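Local coordinates for thioredoxin-like protein (PDB 3TY1), which is of unknown function but, as a galactose-mutarotase-like protein resembling aldose 1-epimerases, probably binds carbohydrate, at residues L219-I229 with T245-T253; Q264-A275 with S287-L298. All coordinates share one frame; numbering follows the deposited sequence. Where two conformers were deposited one is given.

Contact 1. Residues L219-I229 with T245-T253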
loop_
_atom_site.group_PDB
_atom_site.type_symbol
_atom_site.label_atom_id
_atom_site.label_comp_id
_atom_site.label_asym_id
_atom_site.label_seq_id
_atom_site.Cartn_x
_atom_site.Cartn_y
_atom_site.Cartn_z
ATOM N N LEU A 219 11.326 25.101 -22.214
ATOM C CA LEU A 219 11.789 25.899 -21.084
ATOM C C LEU A 219 13.293 26.045 -21.198
ATOM O O LEU A 219 13.991 25.091 -21.517
ATOM C CB LEU A 219 11.410 25.265 -19.736
ATOM C CG LEU A 219 11.663 26.094 -18.497
ATOM C CD1 LEU A 219 10.806 27.350 -18.486
ATOM C CD2 LEU A 219 11.364 25.222 -17.248
ATOM N N GLU A 220 13.746 27.272 -20.997
ATOM C CA GLU A 220 15.140 27.682 -21.042
ATOM C C GLU A 220 15.190 29.126 -20.546
ATOM O O GLU A 220 14.148 29.763 -20.359
ATOM C CB GLU A 220 15.693 27.615 -22.469
ATOM C CG GLU A 220 14.931 28.488 -23.499
ATOM C CD GLU A 220 15.436 28.345 -24.916
ATOM O OE1 GLU A 220 16.256 27.455 -25.177
ATOM O OE2 GLU A 220 14.999 29.143 -25.779
ATOM N N GLU A 221 16.393 29.603 -20.281
ATOM C CA GLU A 221 16.631 31.016 -19.990
ATOM C C GLU A 221 16.047 31.860 -21.129
ATOM O O GLU A 221 16.349 31.618 -22.300
ATOM C CB GLU A 221 18.136 31.295 -19.898
ATOM C CG GLU A 221 18.458 32.685 -19.410
ATOM C CD GLU A 221 19.938 32.863 -19.134
ATOM O OE1 GLU A 221 20.511 32.116 -18.303
ATOM O OE2 GLU A 221 20.530 33.761 -19.735
ATOM N N GLY A 222 15.215 32.835 -20.781
ATOM C CA GLY A 222 14.628 33.733 -21.770
ATOM C C GLY A 222 13.340 33.191 -22.370
ATOM O O GLY A 222 12.725 33.846 -23.205
ATOM N N ALA A 223 12.910 32.007 -21.947
ATOM C CA ALA A 223 11.585 31.505 -22.346
ATOM C C ALA A 223 10.586 32.419 -21.694
ATOM O O ALA A 223 10.905 33.100 -20.699
ATOM C CB ALA A 223 11.355 30.048 -21.842
ATOM N N ARG A 224 9.367 32.392 -22.214
ATOM C CA ARG A 224 8.332 33.315 -21.794
ATOM C C ARG A 224 7.034 32.588 -21.492
ATOM O O ARG A 224 6.735 31.558 -22.114
ATOM C CB ARG A 224 8.097 34.393 -22.888
ATOM C CG ARG A 224 9.270 35.340 -23.052
ATOM C CD ARG A 224 9.026 36.458 -24.025
ATOM N NE ARG A 224 8.720 35.942 -25.351
ATOM C CZ ARG A 224 7.639 36.213 -26.091
ATOM N NH1 ARG A 224 6.682 37.043 -25.679
ATOM N NH2 ARG A 224 7.529 35.654 -27.288
ATOM N N PHE A 225 6.297 33.113 -20.517
ATOM C CA PHE A 225 4.961 32.651 -20.198
ATOM C C PHE A 225 4.012 33.682 -20.760
ATOM O O PHE A 225 4.139 34.875 -20.456
ATOM C CB PHE A 225 4.721 32.484 -18.698
ATOM C CG PHE A 225 3.307 32.145 -18.364
ATOM C CD1 PHE A 225 2.773 30.924 -18.719
ATOM C CD2 PHE A 225 2.487 33.064 -17.736
ATOM C CE1 PHE A 225 1.431 30.621 -18.423
ATOM C CE2 PHE A 225 1.153 32.753 -17.435
ATOM C CZ PHE A 225 0.643 31.540 -17.777
ATOM N N LEU A 226 3.061 33.223 -21.574
ATOM C CA LEU A 226 2.100 34.101 -22.235
ATOM C C LEU A 226 0.695 33.787 -21.729
ATOM O O LEU A 226 0.280 32.641 -21.691
ATOM C CB LEU A 226 2.144 33.893 -23.759
ATOM C CG LEU A 226 3.507 33.843 -24.462
ATOM C CD1 LEU A 226 3.399 33.491 -25.944
ATOM C CD2 LEU A 226 4.292 35.130 -24.215
ATOM N N ALA A 227 -0.071 34.808 -21.365
ATOM C CA ALA A 227 -1.479 34.603 -20.994
ATOM C C ALA A 227 -2.176 35.948 -20.910
ATOM O O ALA A 227 -1.506 36.914 -20.573
ATOM C CB ALA A 227 -1.569 33.903 -19.635
ATOM N N PRO A 228 -3.486 36.010 -21.232
ATOM C CA PRO A 228 -4.301 37.207 -21.087
ATOM C C PRO A 228 -4.821 37.192 -19.657
ATOM O O PRO A 228 -5.505 36.247 -19.272
ATOM C CB PRO A 228 -5.421 37.014 -22.103
ATOM C CG PRO A 228 -5.561 35.615 -22.298
ATOM C CD PRO A 228 -4.309 34.912 -21.760
ATOM N N ILE A 229 -4.481 38.225 -18.888
ATOM C CA ILE A 229 -4.797 38.214 -17.465
ATOM C C ILE A 229 -5.264 39.563 -16.935
ATOM O O ILE A 229 -4.841 40.626 -17.398
ATOM C CB ILE A 229 -3.615 37.647 -16.586
ATOM C CG1 ILE A 229 -2.426 38.614 -16.483
ATOM C CG2 ILE A 229 -3.140 36.277 -17.097
ATOM C CD1 ILE A 229 -1.417 38.175 -15.441
ATOM N N THR A 245 8.910 40.140 -13.111
ATOM C CA THR A 245 9.377 39.371 -14.282
ATOM C C THR A 245 8.592 38.058 -14.455
ATOM O O THR A 245 9.135 37.038 -14.934
ATOM C CB THR A 245 10.913 39.094 -14.206
ATOM O OG1 THR A 245 11.198 38.293 -13.049
ATOM C CG2 THR A 245 11.703 40.397 -14.135
ATOM N N TRP A 246 7.303 38.087 -14.104
ATOM C CA TRP A 246 6.454 36.893 -14.216
ATOM C C TRP A 246 6.441 36.272 -15.596
ATOM O O TRP A 246 6.362 35.060 -15.704
ATOM C CB TRP A 246 5.011 37.155 -13.743
ATOM C CG TRP A 246 4.201 38.148 -14.560
ATOM C CD1 TRP A 246 4.129 39.512 -14.376
ATOM C CD2 TRP A 246 3.337 37.851 -15.657
ATOM N NE1 TRP A 246 3.302 40.072 -15.302
ATOM C CE2 TRP A 246 2.786 39.084 -16.100
ATOM C CE3 TRP A 246 2.994 36.667 -16.341
ATOM C CZ2 TRP A 246 1.903 39.171 -17.189
ATOM C CZ3 TRP A 246 2.097 36.749 -17.415
ATOM C CH2 TRP A 246 1.564 37.996 -17.830
ATOM N N GLN A 247 6.563 37.092 -16.642
ATOM C CA GLN A 247 6.482 36.611 -18.014
ATOM C C GLN A 247 7.744 35.886 -18.506
ATOM O O GLN A 247 7.680 35.275 -19.555
ATOM C CB GLN A 247 6.219 37.767 -18.989
ATOM C CG GLN A 247 4.919 38.546 -18.734
ATOM C CD GLN A 247 4.802 39.852 -19.541
ATOM O OE1 GLN A 247 5.374 40.894 -19.171
ATOM N NE2 GLN A 247 4.021 39.810 -20.613
ATOM N N THR A 248 8.869 35.994 -17.798
ATOM C CA THR A 248 10.161 35.533 -18.308
ATOM C C THR A 248 10.757 34.512 -17.359
ATOM O O THR A 248 10.677 34.661 -16.143
ATOM C CB THR A 248 11.118 36.728 -18.524
ATOM O OG1 THR A 248 10.494 37.655 -19.436
ATOM C CG2 THR A 248 12.448 36.289 -19.116
ATOM N N TYR A 249 11.339 33.458 -17.925
ATOM C CA TYR A 249 11.968 32.396 -17.137
ATOM C C TYR A 249 13.486 32.560 -17.080
ATOM O O TYR A 249 14.125 32.966 -18.061
ATOM C CB TYR A 249 11.631 31.005 -17.721
ATOM C CG TYR A 249 10.180 30.595 -17.639
ATOM C CD1 TYR A 249 9.666 29.967 -16.501
ATOM C CD2 TYR A 249 9.320 30.796 -18.708
ATOM C CE1 TYR A 249 8.342 29.600 -16.418
ATOM C CE2 TYR A 249 7.981 30.370 -18.655
ATOM C CZ TYR A 249 7.498 29.780 -17.506
ATOM O OH TYR A 249 6.188 29.375 -17.444
ATOM N N GLN A 250 14.051 32.220 -15.921
ATOM C CA GLN A 250 15.491 32.094 -15.733
ATOM C C GLN A 250 15.958 30.723 -16.258
ATOM O O GLN A 250 15.158 29.820 -16.489
ATOM C CB GLN A 250 15.844 32.174 -14.240
ATOM C CG GLN A 250 15.505 33.512 -13.564
ATOM C CD GLN A 250 15.830 33.539 -12.062
ATOM O OE1 GLN A 250 16.644 32.764 -11.559
ATOM N NE2 GLN A 250 15.188 34.437 -11.352
ATOM N N GLY A 251 17.276 30.596 -16.425
ATOM C CA GLY A 251 17.920 29.328 -16.736
ATOM C C GLY A 251 17.902 28.495 -15.446
ATOM O O GLY A 251 17.441 28.982 -14.397
ATOM N N PRO A 252 18.415 27.247 -15.507
ATOM C CA PRO A 252 18.468 26.389 -14.307
ATOM C C PRO A 252 19.284 27.042 -13.201
ATOM O O PRO A 252 20.436 27.379 -13.424
ATOM C CB PRO A 252 19.139 25.116 -14.817
ATOM C CG PRO A 252 18.856 25.107 -16.304
ATOM C CD PRO A 252 18.863 26.531 -16.721
ATOM N N THR A 253 18.655 27.305 -12.058
ATOM C CA THR A 253 19.257 28.117 -11.009
ATOM C C THR A 253 19.341 27.373 -9.681
ATOM O O THR A 253 18.340 26.981 -9.119
ATOM C CB THR A 253 18.457 29.420 -10.837
ATOM O OG1 THR A 253 18.274 30.028 -12.118
ATOM C CG2 THR A 253 19.154 30.391 -9.884
HETATM O O HOH W 1 19.143 32.564 -15.939
HETATM O O HOH W 2 3.607 37.408 -21.341
#
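The carbonyl oxygen Q247 O is met by two successive residues: F225 N donates to it across 2.7 Å, and R224 CA lies 3.0 Å from it, a CA-H...O contact. Farther along, Y249 is bound through both backbone groups, its N giving to A223 O (2.8 Å) and its O taking G222 N (2.9 Å), where the type II turn E220-A223 leads into the strand. These bonds dock the loop 245-253 against strand 224-229, within this chain an outermost strand of a large antiparallel sheet in the mutarotase-like supersandwich. R224 and T248 form a single beta bridge. With CG anti to the backbone N (chi1 -172°), L219 turns its CD1 over one face of the Y249 ring, 3.6 Å from the centroid, a CH-pi contact. The backbone of A223 and R224 runs along the edge of that ring, whose OH rests beside F225 CB and bonds T313. K302 makes a cation-pi contact with Y249 and also binds W246 O and T248 O. The indole of W246 is sandwiched between Q247 CG and I229 CD1, the latter 4.1 Å from the centroid of its six-membered ring, while F225 meets it edge to edge (CD2 to CZ3 3.7 Å). R224 forms a salt bridge with E362 through NH1. At the turn end, a water links E221 OE1 to G251 N.

Contact 2. Residues Q264-A275 with S287-L298. With SO4 (sulfate ion), chain K.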
loop_
_atom_site.group_PDB
_atom_site.type_symbol
_atom_site.label_atom_id
_atom_site.label_comp_id
_atom_site.label_asym_id
_atom_site.label_seq_id
_atom_site.Cartn_x
_atom_site.Cartn_y
_atom_site.Cartn_z
ATOM N N GLN A 264 -5.730 35.483 -12.328
ATOM C CA GLN A 264 -7.133 35.578 -12.719
ATOM C C GLN A 264 -7.121 35.832 -14.225
ATOM O O GLN A 264 -6.812 36.946 -14.696
ATOM C CB GLN A 264 -7.899 36.645 -11.937
ATOM C CG GLN A 264 -8.980 36.040 -11.032
ATOM C CD GLN A 264 -10.040 35.258 -11.826
ATOM O OE1 GLN A 264 -10.309 35.552 -13.002
ATOM N NE2 GLN A 264 -10.642 34.260 -11.182
ATOM N N PRO A 265 -7.422 34.797 -15.015
ATOM C CA PRO A 265 -7.323 34.965 -16.480
ATOM C C PRO A 265 -8.480 35.743 -17.116
ATOM O O PRO A 265 -9.540 35.803 -16.539
ATOM C CB PRO A 265 -7.361 33.529 -16.988
ATOM C CG PRO A 265 -8.182 32.829 -15.985
ATOM C CD PRO A 265 -7.778 33.415 -14.673
ATOM N N LEU A 266 -8.228 36.347 -18.279
ATOM C CA LEU A 266 -9.277 36.950 -19.129
ATOM C C LEU A 266 -9.671 35.896 -20.162
ATOM O O LEU A 266 -8.894 34.979 -20.455
ATOM C CB LEU A 266 -8.749 38.186 -19.828
ATOM C CG LEU A 266 -8.457 39.365 -18.909
ATOM C CD1 LEU A 266 -7.567 40.357 -19.643
ATOM C CD2 LEU A 266 -9.785 39.994 -18.418
ATOM N N ALA A 267 -10.883 35.991 -20.677
ATOM C CA ALA A 267 -11.412 35.016 -21.655
ATOM C C ALA A 267 -12.023 35.749 -22.837
ATOM O O ALA A 267 -12.393 36.885 -22.698
ATOM C CB ALA A 267 -12.483 34.148 -21.001
ATOM N N ASP A 268 -12.143 35.089 -23.995
ATOM C CA ASP A 268 -12.868 35.658 -25.140
ATOM C C ASP A 268 -14.379 35.559 -24.831
ATOM O O ASP A 268 -14.771 35.071 -23.769
ATOM C CB ASP A 268 -12.441 34.961 -26.470
ATOM C CG ASP A 268 -12.904 33.488 -26.595
ATOM O OD1 ASP A 268 -13.744 32.980 -25.820
ATOM O OD2 ASP A 268 -12.426 32.825 -27.538
ATOM N N GLU A 269 -15.227 35.962 -25.770
ATOM C CA GLU A 269 -16.684 35.983 -25.551
ATOM C C GLU A 269 -17.331 34.598 -25.440
ATOM O O GLU A 269 -18.477 34.490 -25.034
ATOM C CB GLU A 269 -17.405 36.799 -26.647
ATOM C CG GLU A 269 -17.513 36.111 -28.041
ATOM C CD GLU A 269 -16.575 36.696 -29.075
ATOM O OE1 GLU A 269 -15.343 36.496 -28.912
ATOM O OE2 GLU A 269 -17.088 37.359 -30.031
ATOM N N ASN A 270 -16.613 33.551 -25.847
ATOM C CA ASN A 270 -17.071 32.173 -25.689
ATOM C C ASN A 270 -16.432 31.514 -24.451
ATOM O O ASN A 270 -16.487 30.301 -24.306
ATOM C CB ASN A 270 -16.738 31.383 -26.955
ATOM C CG ASN A 270 -17.324 32.023 -28.196
ATOM O OD1 ASN A 270 -16.624 32.210 -29.185
ATOM N ND2 ASN A 270 -18.590 32.416 -28.128
ATOM N N HIS A 271 -15.856 32.338 -23.570
ATOM C CA HIS A 271 -15.287 31.935 -22.268
ATOM C C HIS A 271 -14.046 31.085 -22.413
ATOM O O HIS A 271 -13.674 30.385 -21.493
ATOM C CB HIS A 271 -16.315 31.208 -21.396
ATOM C CG HIS A 271 -17.605 31.940 -21.254
ATOM N ND1 HIS A 271 -17.809 32.899 -20.288
ATOM C CD2 HIS A 271 -18.757 31.857 -21.962
ATOM C CE1 HIS A 271 -19.033 33.385 -20.413
ATOM N NE2 HIS A 271 -19.626 32.774 -21.426
ATOM N N GLN A 272 -13.402 31.156 -23.566
ATOM C CA GLN A 272 -12.209 30.400 -23.819
ATOM C C GLN A 272 -11.030 31.323 -23.558
ATOM O O GLN A 272 -11.077 32.528 -23.895
ATOM C CB GLN A 272 -12.160 29.911 -25.267
ATOM C CG GLN A 272 -13.331 29.025 -25.710
ATOM C CD GLN A 272 -13.580 27.876 -24.767
ATOM O OE1 GLN A 272 -12.740 26.980 -24.628
ATOM N NE2 GLN A 272 -14.741 27.900 -24.100
ATOM N N THR A 273 -9.980 30.765 -22.954
ATOM C CA THR A 273 -8.736 31.479 -22.774
ATOM C C THR A 273 -7.576 30.596 -23.256
ATOM O O THR A 273 -7.787 29.435 -23.596
ATOM C CB THR A 273 -8.551 31.931 -21.324
ATOM O OG1 THR A 273 -7.501 32.904 -21.270
ATOM C CG2 THR A 273 -8.234 30.751 -20.420
ATOM N N LEU A 274 -6.373 31.167 -23.294
ATOM C CA LEU A 274 -5.208 30.506 -23.880
ATOM C C LEU A 274 -3.993 30.936 -23.096
ATOM O O LEU A 274 -3.801 32.133 -22.873
ATOM C CB LEU A 274 -5.078 30.904 -25.364
ATOM C CG LEU A 274 -4.135 30.223 -26.331
ATOM C CD1 LEU A 274 -4.454 28.739 -26.431
ATOM C CD2 LEU A 274 -4.197 30.876 -27.716
ATOM N N ALA A 275 -3.194 29.968 -22.670
ATOM C CA ALA A 275 -1.933 30.215 -21.987
ATOM C C ALA A 275 -0.846 29.388 -22.653
ATOM O O ALA A 275 -1.116 28.282 -23.199
ATOM C CB ALA A 275 -2.064 29.850 -20.514
ATOM N N SER A 287 0.834 25.396 -25.890
ATOM C CA SER A 287 -0.314 26.216 -25.478
ATOM C C SER A 287 -1.409 25.325 -24.939
ATOM O O SER A 287 -1.541 24.150 -25.353
ATOM C CB SER A 287 -0.856 27.028 -26.662
ATOM O OG SER A 287 -1.392 26.209 -27.660
ATOM N N ILE A 288 -2.144 25.873 -23.991
ATOM C CA ILE A 288 -3.275 25.210 -23.388
ATOM C C ILE A 288 -4.455 26.131 -23.514
ATOM O O ILE A 288 -4.415 27.289 -23.047
ATOM C CB ILE A 288 -3.062 24.867 -21.865
ATOM C CG1 ILE A 288 -1.764 24.118 -21.632
ATOM C CG2 ILE A 288 -4.200 24.021 -21.297
ATOM C CD1 ILE A 288 -1.439 23.893 -20.129
ATOM N N GLN A 289 -5.503 25.637 -24.143
ATOM C CA GLN A 289 -6.781 26.320 -24.179
ATOM C C GLN A 289 -7.676 25.719 -23.135
ATOM O O GLN A 289 -7.772 24.509 -23.041
ATOM C CB GLN A 289 -7.460 26.186 -25.543
ATOM C CG GLN A 289 -8.903 26.762 -25.629
ATOM C CD GLN A 289 -9.570 26.507 -26.988
ATOM O OE1 GLN A 289 -8.908 26.129 -27.951
ATOM N NE2 GLN A 289 -10.879 26.660 -27.038
ATOM N N PHE A 290 -8.377 26.563 -22.386
ATOM C CA PHE A 290 -9.346 26.087 -21.393
ATOM C C PHE A 290 -10.504 27.050 -21.287
ATOM O O PHE A 290 -10.443 28.166 -21.803
ATOM C CB PHE A 290 -8.700 25.759 -20.023
ATOM C CG PHE A 290 -8.088 26.921 -19.305
ATOM C CD1 PHE A 290 -6.813 27.344 -19.618
ATOM C CD2 PHE A 290 -8.790 27.593 -18.299
ATOM C CE1 PHE A 290 -6.233 28.440 -18.969
ATOM C CE2 PHE A 290 -8.202 28.662 -17.617
ATOM C CZ PHE A 290 -6.920 29.072 -17.949
ATOM N N ASP A 291 -11.576 26.563 -20.684
ATOM C CA ASP A 291 -12.846 27.250 -20.537
ATOM C C ASP A 291 -12.931 27.819 -19.114
ATOM O O ASP A 291 -12.983 27.048 -18.132
ATOM C CB ASP A 291 -13.960 26.225 -20.789
ATOM C CG ASP A 291 -15.351 26.841 -20.887
ATOM O OD1 ASP A 291 -15.783 27.605 -19.977
ATOM O OD2 ASP A 291 -16.028 26.573 -21.906
ATOM N N THR A 292 -12.993 29.153 -18.993
ATOM C CA THR A 292 -12.998 29.795 -17.671
ATOM C C THR A 292 -14.295 29.620 -16.848
ATOM O O THR A 292 -14.322 29.970 -15.675
ATOM C CB THR A 292 -12.625 31.290 -17.743
ATOM O OG1 THR A 292 -13.544 31.942 -18.599
ATOM C CG2 THR A 292 -11.186 31.482 -18.286
ATOM N N ARG A 293 -15.345 29.062 -17.435
ATOM C CA ARG A 293 -16.519 28.635 -16.652
ATOM C C ARG A 293 -16.288 27.328 -15.913
ATOM O O ARG A 293 -16.914 27.069 -14.897
ATOM C CB ARG A 293 -17.729 28.437 -17.549
ATOM C CG ARG A 293 -18.204 29.709 -18.212
ATOM C CD ARG A 293 -19.207 29.399 -19.300
ATOM N NE ARG A 293 -18.601 28.601 -20.361
ATOM C CZ ARG A 293 -19.262 28.142 -21.429
ATOM N NH1 ARG A 293 -20.550 28.418 -21.613
ATOM N NH2 ARG A 293 -18.624 27.424 -22.335
ATOM N N GLN A 294 -15.398 26.491 -16.452
ATOM C CA GLN A 294 -15.065 25.204 -15.889
ATOM C C GLN A 294 -13.843 25.301 -14.973
ATOM O O GLN A 294 -13.813 24.679 -13.921
ATOM C CB GLN A 294 -14.731 24.217 -17.031
ATOM C CG GLN A 294 -15.850 24.058 -18.090
ATOM C CD GLN A 294 -15.438 23.200 -19.295
ATOM O OE1 GLN A 294 -14.255 22.975 -19.558
ATOM N NE2 GLN A 294 -16.424 22.716 -20.022
ATOM N N LEU A 295 -12.848 26.069 -15.406
ATOM C CA LEU A 295 -11.567 26.216 -14.718
ATOM C C LEU A 295 -11.313 27.741 -14.602
ATOM O O LEU A 295 -10.594 28.334 -15.403
ATOM C CB LEU A 295 -10.466 25.448 -15.476
ATOM C CG LEU A 295 -10.631 23.941 -15.602
ATOM C CD1 LEU A 295 -9.592 23.361 -16.598
ATOM C CD2 LEU A 295 -10.536 23.186 -14.213
ATOM N N PRO A 296 -11.938 28.386 -13.611
ATOM C CA PRO A 296 -11.847 29.853 -13.549
ATOM C C PRO A 296 -10.536 30.500 -13.185
ATOM O O PRO A 296 -10.385 31.701 -13.454
ATOM C CB PRO A 296 -12.950 30.244 -12.534
ATOM C CG PRO A 296 -13.652 29.004 -12.197
ATOM C CD PRO A 296 -12.749 27.873 -12.504
ATOM N N VAL A 297 -9.602 29.756 -12.583
ATOM C CA VAL A 297 -8.336 30.296 -12.114
ATOM C C VAL A 297 -7.163 29.600 -12.758
ATOM O O VAL A 297 -7.330 28.558 -13.389
ATOM C CB VAL A 297 -8.218 30.279 -10.565
ATOM C CG1 VAL A 297 -9.343 31.195 -9.974
ATOM C CG2 VAL A 297 -8.240 28.867 -9.988
ATOM N N LEU A 298 -6.002 30.233 -12.640
ATOM C CA LEU A 298 -4.771 29.726 -13.243
ATOM C C LEU A 298 -3.598 29.882 -12.286
ATOM O O LEU A 298 -3.429 30.926 -11.669
ATOM C CB LEU A 298 -4.505 30.470 -14.552
ATOM C CG LEU A 298 -3.283 30.093 -15.399
ATOM C CD1 LEU A 298 -3.426 28.684 -15.890
ATOM C CD2 LEU A 298 -3.224 31.053 -16.604
HETATM S S SO4 K . -19.997 24.094 -19.452
HETATM O O1 SO4 K . -19.335 25.305 -18.930
HETATM O O2 SO4 K . -21.346 23.988 -18.860
HETATM O O3 SO4 K . -20.122 24.188 -20.927
HETATM O O4 SO4 K . -19.256 22.861 -19.094
HETATM O O HOH W 3 -12.003 33.420 -14.338
#
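Q272 reaches across the hairpin of strands 272-278 and 285-291 to D291 and Q289 with both ends of its amide. Its NE2 gives one hydrogen bond to D291 OD2 (2.9 Å), met 65° above the carboxylate plane, and a second to N270 O; its OE1 accepts Q289 NE2 at 3.1 Å. A bend at chi2 (-51°) folds it there. R293 holds D291 side-on, NE to OD1 at 3.0 Å and NH2 to OD2 at 2.8 Å, both on syn lone pairs, while R293 N takes the anti lone pair of OD1 in an Asx turn. The imidazole of H271 lies almost parallel to this guanidinium, the planes 12° apart, with R293 CD 3.7 Å from the ring centroid; over the guanidinium's opposite face lies O1 of a sulfate, probably from the crystallisation liquor, whose O4 bonds Q294 NE2. H271 O receives T292 N and T292 OG1. On the sheet face shared by T273 and F290, a hydrogen-bonded antiparallel pair, T273 CG2 presses on the F290 ring, 3.4 Å from its centroid, and T273 OG1 is held by L266 O at 2.6 Å. Turn D268-H271 is positioned by D268 OD1, which accepts N270 N and Q272 N from opposite sides of its carboxylate plane. Two acceptors at NE2 and a donor at OE1 settle the flip of the Q272 amide, and four donors fix the D291 carboxylate.

In the fold
From the N terminus, the chain enters contact 1 at 219-229, passes strand 231-234 and returns as 245-253, closing a loop of 15 intervening residues at the outer strand of the large sheet. Only afterwards does contact 2 open: 264-275 finishes strand 259-265 and starts strand 272-278; 287-298 begins on strand 285-291, the returning arm of the hairpin with 272-278, and ends in strand 297-304. The two loops are in series, neither nested nor crossed. Strands 224-229 and 272-278 are sheet neighbours, and P228 packs on T273; P228 O probably accepts from L266 N. Contact 2 joins the large sheet to the mixed sheet, whose strand 297-304 packs against F225 and Y249 of contact 1.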